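Local coordinates for protein dermonecrotic toxin (Pasteurella multocida, PDB 2EBF) that acts as a dermonecrotic, osteolytic and strongly mitogenic toxin associated with atrophic rhinitis in pigs, with a thiol protease-like catalytic triad in this C-terminal region, at residues Ile144-Ser149 and Ala310-Phe315; Thr182-Pro187 and Thr317-Arg322; Asp607-Asp612 and Met640-Gly645; Glu600-Lys605 and Ala669-Ala674. One frame throughout, in Å; residues are numbered along the deposited sequence.

Contact 1 (Ile144-Ser149 and Ala310-Phe315); sequences IPNKGS and ATRNFF. With GLC (alpha-D-glucopyranose), chain B; GLC (alpha-D-glucopyranose), chain C.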
loop_
_atom_site.group_PDB
_atom_site.type_symbol
_atom_site.label_atom_id
_atom_site.label_comp_id
_atom_site.label_asym_id
_atom_site.label_seq_id
_atom_site.Cartn_x
_atom_site.Cartn_y
_atom_site.Cartn_z
ATOM N N ILE A 144 11.861 -13.085 -5.179
ATOM C CA ILE A 144 12.286 -11.678 -5.157
ATOM C C ILE A 144 13.684 -11.573 -4.513
ATOM O O ILE A 144 13.884 -12.056 -3.404
ATOM C CB ILE A 144 11.272 -10.768 -4.397
ATOM C CG1 ILE A 144 9.860 -10.949 -4.967
ATOM C CG2 ILE A 144 11.698 -9.285 -4.464
ATOM C CD1 ILE A 144 8.746 -10.384 -4.087
ATOM N N PRO A 145 14.654 -10.945 -5.211
ATOM C CA PRO A 145 16.013 -10.807 -4.671
ATOM C C PRO A 145 16.010 -9.994 -3.376
ATOM O O PRO A 145 15.066 -9.256 -3.137
ATOM C CB PRO A 145 16.756 -10.038 -5.778
ATOM C CG PRO A 145 15.936 -10.292 -7.032
ATOM C CD PRO A 145 14.525 -10.327 -6.546
ATOM N N ASN A 146 17.059 -10.143 -2.564
ATOM C CA ASN A 146 17.230 -9.409 -1.296
ATOM C C ASN A 146 16.096 -9.713 -0.315
ATOM O O ASN A 146 15.245 -8.856 -0.035
ATOM C CB ASN A 146 17.328 -7.895 -1.511
ATOM C CG ASN A 146 17.999 -7.519 -2.826
ATOM O OD1 ASN A 146 19.127 -7.929 -3.120
ATOM N ND2 ASN A 146 17.302 -6.729 -3.619
ATOM N N LYS A 147 16.095 -10.940 0.198
ATOM C CA LYS A 147 15.054 -11.399 1.112
ATOM C C LYS A 147 14.932 -10.558 2.366
ATOM O O LYS A 147 13.882 -10.568 3.011
ATOM C CB LYS A 147 15.293 -12.848 1.504
ATOM C CG LYS A 147 15.195 -13.814 0.338
ATOM C CD LYS A 147 15.410 -15.236 0.806
ATOM C CE LYS A 147 15.234 -16.231 -0.349
ATOM N NZ LYS A 147 16.274 -16.043 -1.402
ATOM N N GLY A 148 15.997 -9.833 2.711
ATOM C CA GLY A 148 15.969 -8.928 3.852
ATOM C C GLY A 148 15.765 -7.465 3.515
ATOM O O GLY A 148 16.051 -6.608 4.328
ATOM N N SER A 149 15.284 -7.160 2.311
ATOM C CA SER A 149 15.050 -5.749 1.943
ATOM C C SER A 149 13.796 -5.139 2.572
ATOM O O SER A 149 13.623 -3.918 2.562
ATOM C CB SER A 149 14.941 -5.614 0.427
ATOM O OG SER A 149 13.741 -6.233 -0.007
ATOM N N ALA A 310 22.628 3.074 -4.490
ATOM C CA ALA A 310 21.940 3.347 -3.234
ATOM C C ALA A 310 22.716 2.780 -2.050
ATOM O O ALA A 310 23.353 1.729 -2.162
ATOM C CB ALA A 310 20.506 2.793 -3.263
ATOM N N THR A 311 22.691 3.488 -0.922
ATOM C CA THR A 311 23.093 2.871 0.329
ATOM C C THR A 311 22.073 1.784 0.624
ATOM O O THR A 311 20.914 1.912 0.229
ATOM C CB THR A 311 23.099 3.873 1.494
ATOM O OG1 THR A 311 23.571 3.221 2.680
ATOM C CG2 THR A 311 21.727 4.400 1.758
ATOM N N ARG A 312 22.486 0.723 1.310
ATOM C CA ARG A 312 21.540 -0.351 1.633
ATOM C C ARG A 312 20.372 0.189 2.444
ATOM O O ARG A 312 19.240 -0.265 2.302
ATOM C CB ARG A 312 22.218 -1.512 2.365
ATOM C CG ARG A 312 21.233 -2.598 2.841
ATOM C CD ARG A 312 20.277 -3.063 1.731
ATOM N NE ARG A 312 20.808 -4.231 1.064
ATOM C CZ ARG A 312 20.245 -5.439 1.045
ATOM N NH1 ARG A 312 19.063 -5.678 1.607
ATOM N NH2 ARG A 312 20.878 -6.412 0.417
ATOM N N ASN A 313 20.654 1.181 3.279
ATOM C CA ASN A 313 19.638 1.797 4.111
ATOM C C ASN A 313 18.559 2.526 3.321
ATOM O O ASN A 313 17.368 2.388 3.611
ATOM C CB ASN A 313 20.298 2.763 5.081
ATOM C CG ASN A 313 20.027 2.403 6.511
ATOM O OD1 ASN A 313 19.180 3.026 7.174
ATOM N ND2 ASN A 313 20.716 1.369 7.003
ATOM N N PHE A 314 18.986 3.321 2.336
ATOM C CA PHE A 314 18.071 4.047 1.463
ATOM C C PHE A 314 17.304 3.055 0.594
ATOM O O PHE A 314 16.100 3.196 0.392
ATOM C CB PHE A 314 18.840 5.044 0.585
ATOM C CG PHE A 314 17.978 5.786 -0.398
ATOM C CD1 PHE A 314 17.085 6.756 0.033
ATOM C CD2 PHE A 314 18.068 5.518 -1.757
ATOM C CE1 PHE A 314 16.284 7.453 -0.883
ATOM C CE2 PHE A 314 17.269 6.204 -2.678
ATOM C CZ PHE A 314 16.381 7.170 -2.236
ATOM N N PHE A 315 18.022 2.056 0.092
ATOM C CA PHE A 315 17.424 0.977 -0.694
ATOM C C PHE A 315 16.273 0.308 0.077
ATOM O O PHE A 315 15.151 0.253 -0.416
ATOM C CB PHE A 315 18.506 -0.040 -1.088
ATOM C CG PHE A 315 18.021 -1.122 -2.018
ATOM C CD1 PHE A 315 18.099 -0.958 -3.405
ATOM C CD2 PHE A 315 17.504 -2.312 -1.510
ATOM C CE1 PHE A 315 17.651 -1.980 -4.274
ATOM C CE2 PHE A 315 17.048 -3.337 -2.379
ATOM C CZ PHE A 315 17.137 -3.157 -3.752
HETATM C C1 GLC B . 26.719 -5.195 -1.456
HETATM C C2 GLC B . 27.791 -4.744 -0.457
HETATM C C3 GLC B . 27.945 -5.779 0.661
HETATM C C4 GLC B . 26.595 -6.071 1.326
HETATM C C5 GLC B . 25.507 -6.422 0.294
HETATM C C6 GLC B . 24.112 -6.503 0.926
HETATM O O1 GLC B . 27.171 -6.364 -2.142
HETATM O O2 GLC B . 29.053 -4.527 -1.112
HETATM O O3 GLC B . 28.864 -5.289 1.642
HETATM O O4 GLC B . 26.750 -7.114 2.293
HETATM O O5 GLC B . 25.474 -5.467 -0.779
HETATM O O6 GLC B . 23.647 -5.214 1.369
HETATM C C1 GLC C . 15.834 -17.862 -4.743
HETATM C C2 GLC C . 16.053 -17.293 -6.145
HETATM C C3 GLC C . 17.350 -17.867 -6.729
HETATM C C4 GLC C . 18.535 -17.583 -5.807
HETATM C C5 GLC C . 18.239 -18.045 -4.374
HETATM C C6 GLC C . 19.302 -17.537 -3.408
HETATM O O1 GLC C . 15.654 -19.275 -4.865
HETATM O O2 GLC C . 14.931 -17.612 -6.977
HETATM O O3 GLC C . 17.631 -17.341 -8.028
HETATM O O4 GLC C . 19.705 -18.247 -6.317
HETATM O O5 GLC C . 16.971 -17.552 -3.916
HETATM O O6 GLC C . 19.268 -16.104 -3.406
HETATM O O HOH W 1 21.010 -9.014 -1.637
#
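The phenyl ring of F315 receives two groups from the facing loop: S149 CB lies at its edge, 4.2 Å from CE2, while the amide of N146 approaches obliquely, with ND2 3.6 Å from CZ. The amide and ring planes stand 87° apart, so the two groups cross nearly at right angles instead of stacking. The R312 guanidinium has the carbonyl O of G148 near its plane, with NH1 4.2 Å from that oxygen, whereas N146 CB and S149 CA meet it obliquely. Structurally, a type I beta turn, N146 to S149, closed by S149 N to N146 O at 2.9 Å, is laid against the first turn of helix 312-333, which has T311 as its N-cap residue. The amide ends of N146 are held by backbone: ND2 donates to A186 O and OD1 accepts from F188 N. OD1 also accepts a hydrogen bond from a water 2.6 Å away, and this water reaches R312 NH2 by a weak bond. E100 is the salt-bridge partner of R312, and F188 gives it a cation-pi contact. Both segments border bound sugar. The R312 chain, bent at chi2 and chi3, brings NE within 3.0 Å of O6 of one glucose. K147 belongs to a second glycan pocket, where its NZ pairs with D103 and donates a hydrogen bond to O5 of another glucose, 3.0 Å away.

Contact 2 (Thr182-Pro187 and Thr317-Arg322); sequences TVISAP and TLVSDR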
loop_
_atom_site.group_PDB
_atom_site.type_symbol
_atom_site.label_atom_id
_atom_site.label_comp_id
_atom_site.label_asym_id
_atom_site.label_seq_id
_atom_site.Cartn_x
_atom_site.Cartn_y
_atom_site.Cartn_z
ATOM N N THR A 182 11.787 -1.450 -10.539
ATOM C CA THR A 182 13.233 -1.423 -10.839
ATOM C C THR A 182 14.142 -1.395 -9.606
ATOM O O THR A 182 15.355 -1.625 -9.718
ATOM C CB THR A 182 13.631 -0.269 -11.793
ATOM O OG1 THR A 182 13.427 0.994 -11.147
ATOM C CG2 THR A 182 12.817 -0.328 -13.086
ATOM N N VAL A 183 13.561 -1.121 -8.439
ATOM C CA VAL A 183 14.314 -1.147 -7.191
ATOM C C VAL A 183 14.077 -2.477 -6.474
ATOM O O VAL A 183 15.018 -3.235 -6.242
ATOM C CB VAL A 183 13.972 0.058 -6.288
ATOM C CG1 VAL A 183 14.615 -0.082 -4.907
ATOM C CG2 VAL A 183 14.404 1.362 -6.967
ATOM N N ILE A 184 12.817 -2.767 -6.160
ATOM C CA ILE A 184 12.474 -3.944 -5.356
ATOM C C ILE A 184 12.982 -5.240 -5.989
ATOM O O ILE A 184 13.463 -6.135 -5.283
ATOM C CB ILE A 184 10.935 -4.057 -5.112
ATOM C CG1 ILE A 184 10.363 -2.770 -4.508
ATOM C CG2 ILE A 184 10.611 -5.264 -4.214
ATOM C CD1 ILE A 184 8.824 -2.704 -4.521
ATOM N N SER A 185 12.877 -5.349 -7.314
ATOM C CA SER A 185 13.221 -6.599 -7.982
ATOM C C SER A 185 14.704 -6.733 -8.343
ATOM O O SER A 185 15.108 -7.741 -8.917
ATOM C CB SER A 185 12.380 -6.776 -9.251
ATOM O OG SER A 185 12.775 -5.844 -10.248
ATOM N N ALA A 186 15.502 -5.720 -8.029
ATOM C CA ALA A 186 16.906 -5.701 -8.435
ATOM C C ALA A 186 17.813 -6.296 -7.355
ATOM O O ALA A 186 17.769 -5.862 -6.205
ATOM C CB ALA A 186 17.340 -4.267 -8.771
ATOM N N PRO A 187 18.646 -7.293 -7.721
ATOM C CA PRO A 187 19.683 -7.758 -6.786
ATOM C C PRO A 187 20.559 -6.576 -6.390
ATOM O O PRO A 187 21.087 -5.886 -7.258
ATOM C CB PRO A 187 20.476 -8.772 -7.608
ATOM C CG PRO A 187 19.480 -9.265 -8.654
ATOM C CD PRO A 187 18.671 -8.037 -8.994
ATOM N N THR A 317 14.580 1.349 2.717
ATOM C CA THR A 317 13.519 2.313 2.990
ATOM C C THR A 317 12.621 2.522 1.774
ATOM O O THR A 317 11.398 2.603 1.898
ATOM C CB THR A 317 14.120 3.645 3.423
ATOM O OG1 THR A 317 14.780 3.454 4.677
ATOM C CG2 THR A 317 13.035 4.730 3.553
ATOM N N LEU A 318 13.246 2.611 0.604
ATOM C CA LEU A 318 12.542 2.784 -0.649
ATOM C C LEU A 318 11.646 1.576 -0.932
ATOM O O LEU A 318 10.498 1.732 -1.327
ATOM C CB LEU A 318 13.564 2.953 -1.763
ATOM C CG LEU A 318 13.288 3.848 -2.971
ATOM C CD1 LEU A 318 12.758 5.234 -2.582
ATOM C CD2 LEU A 318 14.582 3.967 -3.765
ATOM N N VAL A 319 12.176 0.376 -0.715
ATOM C CA VAL A 319 11.402 -0.859 -0.904
ATOM C C VAL A 319 10.125 -0.886 -0.061
ATOM O O VAL A 319 9.037 -1.160 -0.577
ATOM C CB VAL A 319 12.260 -2.120 -0.595
ATOM C CG1 VAL A 319 11.377 -3.356 -0.430
ATOM C CG2 VAL A 319 13.292 -2.339 -1.682
ATOM N N SER A 320 10.262 -0.618 1.235
ATOM C CA SER A 320 9.131 -0.704 2.142
ATOM C C SER A 320 8.159 0.472 2.016
ATOM O O SER A 320 6.952 0.289 2.146
ATOM C CB SER A 320 9.602 -0.890 3.587
ATOM O OG SER A 320 10.353 0.212 4.012
ATOM N N ASP A 321 8.676 1.670 1.742
ATOM C CA ASP A 321 7.803 2.813 1.449
ATOM C C ASP A 321 6.965 2.598 0.194
ATOM O O ASP A 321 5.780 2.908 0.184
ATOM C CB ASP A 321 8.610 4.110 1.315
ATOM C CG ASP A 321 9.104 4.629 2.656
ATOM O OD1 ASP A 321 8.766 4.022 3.692
ATOM O OD2 ASP A 321 9.829 5.650 2.681
ATOM N N ARG A 322 7.588 2.089 -0.865
ATOM C CA ARG A 322 6.885 1.872 -2.131
ATOM C C ARG A 322 5.775 0.836 -1.967
ATOM O O ARG A 322 4.679 1.005 -2.490
ATOM C CB ARG A 322 7.838 1.431 -3.238
ATOM C CG ARG A 322 8.947 2.424 -3.531
ATOM C CD ARG A 322 8.823 3.098 -4.860
ATOM N NE ARG A 322 9.545 2.391 -5.906
ATOM C CZ ARG A 322 10.576 2.859 -6.611
ATOM N NH1 ARG A 322 11.087 4.071 -6.412
ATOM N NH2 ARG A 322 11.110 2.078 -7.535
HETATM O O HOH W 2 11.979 3.046 -9.982
#
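R322 NH2 is gripped from two sources: it forms a salt bridge with D181 and donates to a water 2.8 Å away. That water lies 2.8 Å from T182 OG1 as well, linking the guanidinium to the loop; the direct separation of R322 NH2 and T182 OG1, at the guanidinium edge, is 4.4 Å. D464 pairs with R322 NH1, so acidic groups hold both terminal nitrogens and would fix the group's rotation. V183 comes to it obliquely, with CG2 3.4 Å from NH2, and the two side chains cross at about a right angle. The loop half is a type I beta turn from V183 to A186, overlapped at V183 by an Asx turn in which D181 OD1 accepts from V183 N; it packs on helix 312-333 in the C2 region. Backbones come close here, I184 CA lying 5.5 Å from V319 CA. Aliphatic groups meet between them: the V319 CG2 methyl, anti to its own carbonyl carbon (chi1 165° for CG1), meets the I184 CG1 methylene at 4.1 Å and the V183 CG1 methyl at 4.2 Å. On the neighbouring L318, CD2 touches V183 CG2 at 4.1 Å, and F177 of helix 171-180 backs I184 and R322.

Contact 3 (Asp607-Asp612 and Met640-Gly645); sequences DAIKND and MGLEAG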
loop_
_atom_site.group_PDB
_atom_site.type_symbol
_atom_site.label_atom_id
_atom_site.label_comp_id
_atom_site.label_asym_id
_atom_site.label_seq_id
_atom_site.Cartn_x
_atom_site.Cartn_y
_atom_site.Cartn_z
ATOM N N ASP A 607 -39.863 -8.589 22.956
ATOM C CA ASP A 607 -40.798 -9.015 24.004
ATOM C C ASP A 607 -41.813 -10.033 23.475
ATOM O O ASP A 607 -42.039 -11.070 24.102
ATOM C CB ASP A 607 -41.524 -7.806 24.607
ATOM C CG ASP A 607 -42.488 -8.196 25.728
ATOM O OD1 ASP A 607 -42.029 -8.439 26.867
ATOM O OD2 ASP A 607 -43.708 -8.247 25.474
ATOM N N ALA A 608 -42.410 -9.722 22.324
ATOM C CA ALA A 608 -43.371 -10.604 21.652
ATOM C C ALA A 608 -42.816 -12.017 21.426
ATOM O O ALA A 608 -43.462 -13.010 21.776
ATOM C CB ALA A 608 -43.801 -9.994 20.332
ATOM N N ILE A 609 -41.622 -12.094 20.849
ATOM C CA ILE A 609 -40.970 -13.373 20.571
ATOM C C ILE A 609 -40.710 -14.142 21.864
ATOM O O ILE A 609 -41.027 -15.326 21.963
ATOM C CB ILE A 609 -39.650 -13.174 19.801
ATOM C CG1 ILE A 609 -39.930 -12.563 18.425
ATOM C CG2 ILE A 609 -38.924 -14.510 19.635
ATOM C CD1 ILE A 609 -38.759 -11.827 17.816
ATOM N N LYS A 610 -40.147 -13.459 22.858
ATOM C CA LYS A 610 -39.805 -14.113 24.121
ATOM C C LYS A 610 -41.051 -14.574 24.874
ATOM O O LYS A 610 -40.999 -15.544 25.637
ATOM C CB LYS A 610 -38.966 -13.179 24.995
ATOM C CG LYS A 610 -37.575 -12.975 24.456
ATOM C CD LYS A 610 -36.771 -12.030 25.317
ATOM C CE LYS A 610 -35.287 -12.193 25.015
ATOM N NZ LYS A 610 -34.584 -10.878 25.036
ATOM N N ASN A 611 -42.164 -13.877 24.645
ATOM C CA ASN A 611 -43.442 -14.227 25.255
ATOM C C ASN A 611 -44.401 -14.980 24.338
ATOM O O ASN A 611 -45.596 -15.040 24.606
ATOM C CB ASN A 611 -44.119 -12.980 25.833
ATOM C CG ASN A 611 -43.441 -12.499 27.085
ATOM O OD1 ASN A 611 -43.523 -13.145 28.133
ATOM N ND2 ASN A 611 -42.755 -11.364 26.991
ATOM N N ASP A 612 -43.880 -15.570 23.268
ATOM C CA ASP A 612 -44.718 -16.376 22.389
ATOM C C ASP A 612 -44.780 -17.820 22.891
ATOM O O ASP A 612 -43.747 -18.446 23.125
ATOM C CB ASP A 612 -44.219 -16.314 20.943
ATOM C CG ASP A 612 -45.163 -17.009 19.983
ATOM O OD1 ASP A 612 -44.861 -18.142 19.579
ATOM O OD2 ASP A 612 -46.234 -16.433 19.677
ATOM N N MET A 640 -45.824 -15.227 12.953
ATOM C CA MET A 640 -45.970 -14.035 13.792
ATOM C C MET A 640 -45.992 -12.734 12.986
ATOM O O MET A 640 -46.224 -11.654 13.538
ATOM C CB MET A 640 -44.855 -13.963 14.835
ATOM C CG MET A 640 -44.976 -14.991 15.946
ATOM S SD MET A 640 -43.531 -14.995 17.013
ATOM C CE MET A 640 -43.763 -13.455 17.909
ATOM N N GLY A 641 -45.733 -12.835 11.687
ATOM C CA GLY A 641 -45.726 -11.664 10.811
ATOM C C GLY A 641 -44.406 -10.920 10.725
ATOM O O GLY A 641 -44.346 -9.833 10.150
ATOM N N LEU A 642 -43.350 -11.498 11.304
ATOM C CA LEU A 642 -42.019 -10.898 11.261
ATOM C C LEU A 642 -41.321 -11.228 9.951
ATOM O O LEU A 642 -41.689 -12.181 9.270
ATOM C CB LEU A 642 -41.141 -11.376 12.426
ATOM C CG LEU A 642 -41.243 -10.754 13.829
ATOM C CD1 LEU A 642 -41.995 -9.436 13.829
ATOM C CD2 LEU A 642 -41.879 -11.720 14.796
ATOM N N GLU A 643 -40.303 -10.446 9.616
ATOM C CA GLU A 643 -39.565 -10.662 8.379
ATOM C C GLU A 643 -38.440 -11.666 8.590
ATOM O O GLU A 643 -37.615 -11.499 9.483
ATOM C CB GLU A 643 -39.006 -9.346 7.835
ATOM C CG GLU A 643 -40.054 -8.257 7.564
ATOM C CD GLU A 643 -41.095 -8.643 6.512
ATOM O OE1 GLU A 643 -42.244 -8.147 6.608
ATOM O OE2 GLU A 643 -40.780 -9.433 5.591
ATOM N N ALA A 644 -38.409 -12.691 7.743
ATOM C CA ALA A 644 -37.380 -13.733 7.801
ATOM C C ALA A 644 -35.976 -13.189 7.572
ATOM O O ALA A 644 -35.767 -12.267 6.776
ATOM C CB ALA A 644 -37.686 -14.827 6.787
ATOM N N GLY A 645 -35.019 -13.731 8.317
ATOM C CA GLY A 645 -33.609 -13.460 8.065
ATOM C C GLY A 645 -32.985 -14.722 7.483
ATOM O O GLY A 645 -33.607 -15.787 7.490
#
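Apolar packing brings M640 onto I609 and A608 and makes up most of this contact. The M640 side chain bends at its last torsion (chi3 72°), which swings CE over the helix backbone, 3.9 Å from I609 CA. The same methyl lies 4.0 Å from I609 CG1 and 4.2 Å from A608 CB, and the M640 and I609 side chains cross at about a right angle. L642 adds a second touch, its CD2 meeting I609 CG1 at 4.2 Å, and L637 of helix 629-639 lies against both of these residues. In fold terms, the end of helix 596-610 is packed on the turn that leads from helix 629-639 into strand 643-656; G641, with phi 87°, closes helix 629-639 in a Schellman motif. A sulfur-carboxylate approach comes next: M640 SD sits 3.9 Å from D612 CG, the two side chains running alongside in opposite senses. The polar end of D612 is engaged elsewhere, OD2 in a salt bridge with R636 and OD1 capping M615 N as the N-cap of helix 613-617. Hydrogen bonds also finish the C-terminal end of helix 596-610. D607 O accepts from N611 N and from N611 ND2 (3.0 Å), the amide donor standing 38° above the carbonyl plane.

Contact 4 (Glu600-Lys605 and Ala669-Ala674); sequences EELMQK and ASFKFA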
loop_
_atom_site.group_PDB
_atom_site.type_symbol
_atom_site.label_atom_id
_atom_site.label_comp_id
_atom_site.label_asym_id
_atom_site.label_seq_id
_atom_site.Cartn_x
_atom_site.Cartn_y
_atom_site.Cartn_z
ATOM N N GLU A 600 -37.995 1.464 20.577
ATOM C CA GLU A 600 -39.212 0.999 21.232
ATOM C C GLU A 600 -39.882 -0.132 20.452
ATOM O O GLU A 600 -40.346 -1.115 21.038
ATOM C CB GLU A 600 -40.177 2.175 21.463
ATOM C CG GLU A 600 -40.756 2.866 20.198
ATOM C CD GLU A 600 -39.711 3.229 19.132
ATOM O OE1 GLU A 600 -39.853 2.719 17.988
ATOM O OE2 GLU A 600 -38.761 4.010 19.439
ATOM N N GLU A 601 -39.920 0.007 19.132
ATOM C CA GLU A 601 -40.514 -1.020 18.288
ATOM C C GLU A 601 -39.699 -2.317 18.337
ATOM O O GLU A 601 -40.265 -3.404 18.467
ATOM C CB GLU A 601 -40.648 -0.536 16.852
ATOM C CG GLU A 601 -41.413 -1.512 15.976
ATOM C CD GLU A 601 -41.501 -1.081 14.532
ATOM O OE1 GLU A 601 -40.941 -0.018 14.176
ATOM O OE2 GLU A 601 -42.136 -1.816 13.750
ATOM N N LEU A 602 -38.376 -2.194 18.228
ATOM C CA LEU A 602 -37.480 -3.341 18.375
ATOM C C LEU A 602 -37.723 -4.101 19.682
ATOM O O LEU A 602 -37.897 -5.321 19.664
ATOM C CB LEU A 602 -36.009 -2.920 18.269
ATOM C CG LEU A 602 -34.991 -4.059 18.462
ATOM C CD1 LEU A 602 -35.106 -5.132 17.349
ATOM C CD2 LEU A 602 -33.567 -3.535 18.570
ATOM N N MET A 603 -37.743 -3.387 20.805
ATOM C CA MET A 603 -37.922 -4.027 22.112
ATOM C C MET A 603 -39.289 -4.711 22.249
ATOM O O MET A 603 -39.421 -5.754 22.908
ATOM C CB MET A 603 -37.690 -3.033 23.257
ATOM C CG MET A 603 -36.277 -2.433 23.324
ATOM S SD MET A 603 -34.907 -3.602 23.083
ATOM C CE MET A 603 -35.062 -4.610 24.564
ATOM N N GLN A 604 -40.298 -4.110 21.627
ATOM C CA GLN A 604 -41.642 -4.672 21.574
ATOM C C GLN A 604 -41.676 -6.010 20.822
ATOM O O GLN A 604 -42.327 -6.957 21.258
ATOM C CB GLN A 604 -42.566 -3.684 20.882
ATOM C CG GLN A 604 -44.028 -3.977 21.037
ATOM C CD GLN A 604 -44.819 -2.702 21.114
ATOM O OE1 GLN A 604 -45.104 -2.065 20.092
ATOM N NE2 GLN A 604 -45.156 -2.294 22.335
ATOM N N LYS A 605 -40.979 -6.065 19.690
ATOM C CA LYS A 605 -40.880 -7.296 18.893
ATOM C C LYS A 605 -40.135 -8.391 19.647
ATOM O O LYS A 605 -40.520 -9.564 19.613
ATOM C CB LYS A 605 -40.189 -7.021 17.562
ATOM C CG LYS A 605 -41.066 -6.256 16.572
ATOM C CD LYS A 605 -40.387 -6.120 15.212
ATOM C CE LYS A 605 -41.092 -5.076 14.350
ATOM N NZ LYS A 605 -42.525 -5.410 14.063
ATOM N N ALA A 669 -31.958 -19.255 13.640
ATOM C CA ALA A 669 -32.818 -18.431 12.803
ATOM C C ALA A 669 -32.679 -16.971 13.220
ATOM O O ALA A 669 -32.089 -16.661 14.263
ATOM C CB ALA A 669 -34.262 -18.877 12.946
ATOM N N SER A 670 -33.227 -16.073 12.409
ATOM C CA SER A 670 -33.203 -14.657 12.730
ATOM C C SER A 670 -34.433 -13.979 12.136
ATOM O O SER A 670 -35.116 -14.545 11.268
ATOM C CB SER A 670 -31.921 -14.009 12.184
ATOM O OG SER A 670 -31.879 -14.099 10.773
ATOM N N PHE A 671 -34.735 -12.786 12.631
ATOM C CA PHE A 671 -35.707 -11.932 11.961
ATOM C C PHE A 671 -34.972 -10.683 11.502
ATOM O O PHE A 671 -33.893 -10.364 12.009
ATOM C CB PHE A 671 -36.927 -11.610 12.856
ATOM C CG PHE A 671 -36.628 -10.673 13.994
ATOM C CD1 PHE A 671 -36.797 -9.301 13.847
ATOM C CD2 PHE A 671 -36.203 -11.161 15.225
ATOM C CE1 PHE A 671 -36.517 -8.433 14.887
ATOM C CE2 PHE A 671 -35.921 -10.293 16.282
ATOM C CZ PHE A 671 -36.084 -8.930 16.117
ATOM N N LYS A 672 -35.556 -9.987 10.532
ATOM C CA LYS A 672 -34.927 -8.822 9.950
ATOM C C LYS A 672 -35.712 -7.584 10.353
ATOM O O LYS A 672 -36.935 -7.531 10.210
ATOM C CB LYS A 672 -34.838 -8.962 8.428
ATOM C CG LYS A 672 -33.830 -8.029 7.799
ATOM C CD LYS A 672 -33.147 -8.672 6.616
ATOM C CE LYS A 672 -32.189 -7.691 5.954
ATOM N NZ LYS A 672 -31.822 -8.174 4.586
ATOM N N PHE A 673 -35.000 -6.608 10.900
ATOM C CA PHE A 673 -35.622 -5.357 11.296
ATOM C C PHE A 673 -34.629 -4.219 11.106
ATOM O O PHE A 673 -33.474 -4.319 11.520
ATOM C CB PHE A 673 -36.104 -5.418 12.753
ATOM C CG PHE A 673 -36.691 -4.120 13.257
ATOM C CD1 PHE A 673 -35.947 -3.271 14.069
ATOM C CD2 PHE A 673 -37.989 -3.743 12.905
ATOM C CE1 PHE A 673 -36.487 -2.061 14.532
ATOM C CE2 PHE A 673 -38.537 -2.537 13.362
ATOM C CZ PHE A 673 -37.784 -1.698 14.178
ATOM N N ALA A 674 -35.100 -3.146 10.466
ATOM C CA ALA A 674 -34.307 -1.944 10.211
ATOM C C ALA A 674 -32.968 -2.255 9.552
ATOM O O ALA A 674 -31.932 -1.752 9.978
ATOM C CB ALA A 674 -34.094 -1.162 11.505
#
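A helix lies here against one face of an antiparallel sheet in the C3 region: 596-610 runs nearly antiparallel to strand 660-673; their local axes make an angle of 159° and pass 10.9 Å apart at closest. F673 carries most of the contact, its ring lodged among E601, L602 and K605, residues spaced i, i+1 and i+4 on the helix. Its CG is anti to the backbone N (chi1 177°), which sends the ring from the strand to the helix surface. The carboxylate of E601 comes to the ring edge: CD is 3.5 Å from F673 CE2, and OE1 lies in the ring plane, 3.6 Å from CZ. With the two planes 77° apart, the oxygen addresses the rim, where the ring hydrogens carry slight positive charge, so the approach is probably favourable. K605 approaches next to E601, obliquely, its CE 3.7 Å from F673 CD2, while the bend at the end of its chain turns NZ back to E601 OE2, a long salt bridge at 3.6 Å. L602 serves both aromatics. Its CD1 meets F673 CD1 at 3.9 Å and comes to the edge of the F671 ring at CZ, 4.1 Å away. F671 also touches I609 of the same helix and L637 of helix 629-639, and its ring meets that of F678 from the next strand at a shallow interplanar angle. Alternate strand residues, F671 and F673, thus face the helix, the pattern of the two-layer alpha/beta packing in which a helix covers an antiparallel sheet.

Overall arrangement
From the N terminus, 144-149 and then 182-187 are met, in the same order, by 310-315 and 317-322 on helix 312-333, so contacts 1 and 2 cross. Each closes a loop of well over a hundred residues, and the loops after helix 135-143 and after helix 171-180 are both tied to that helix. Their centres are 7 Å apart, and they touch directly. Further along, 600-605 and 607-612 share helix 596-610. Contact 3 closes a shorter loop nested within that of contact 4, their strands neighbouring in one antiparallel sheet and bonded through E643 and K672. The pairs stand apart: contacts 1 and 3 have centres about 62 Å distant.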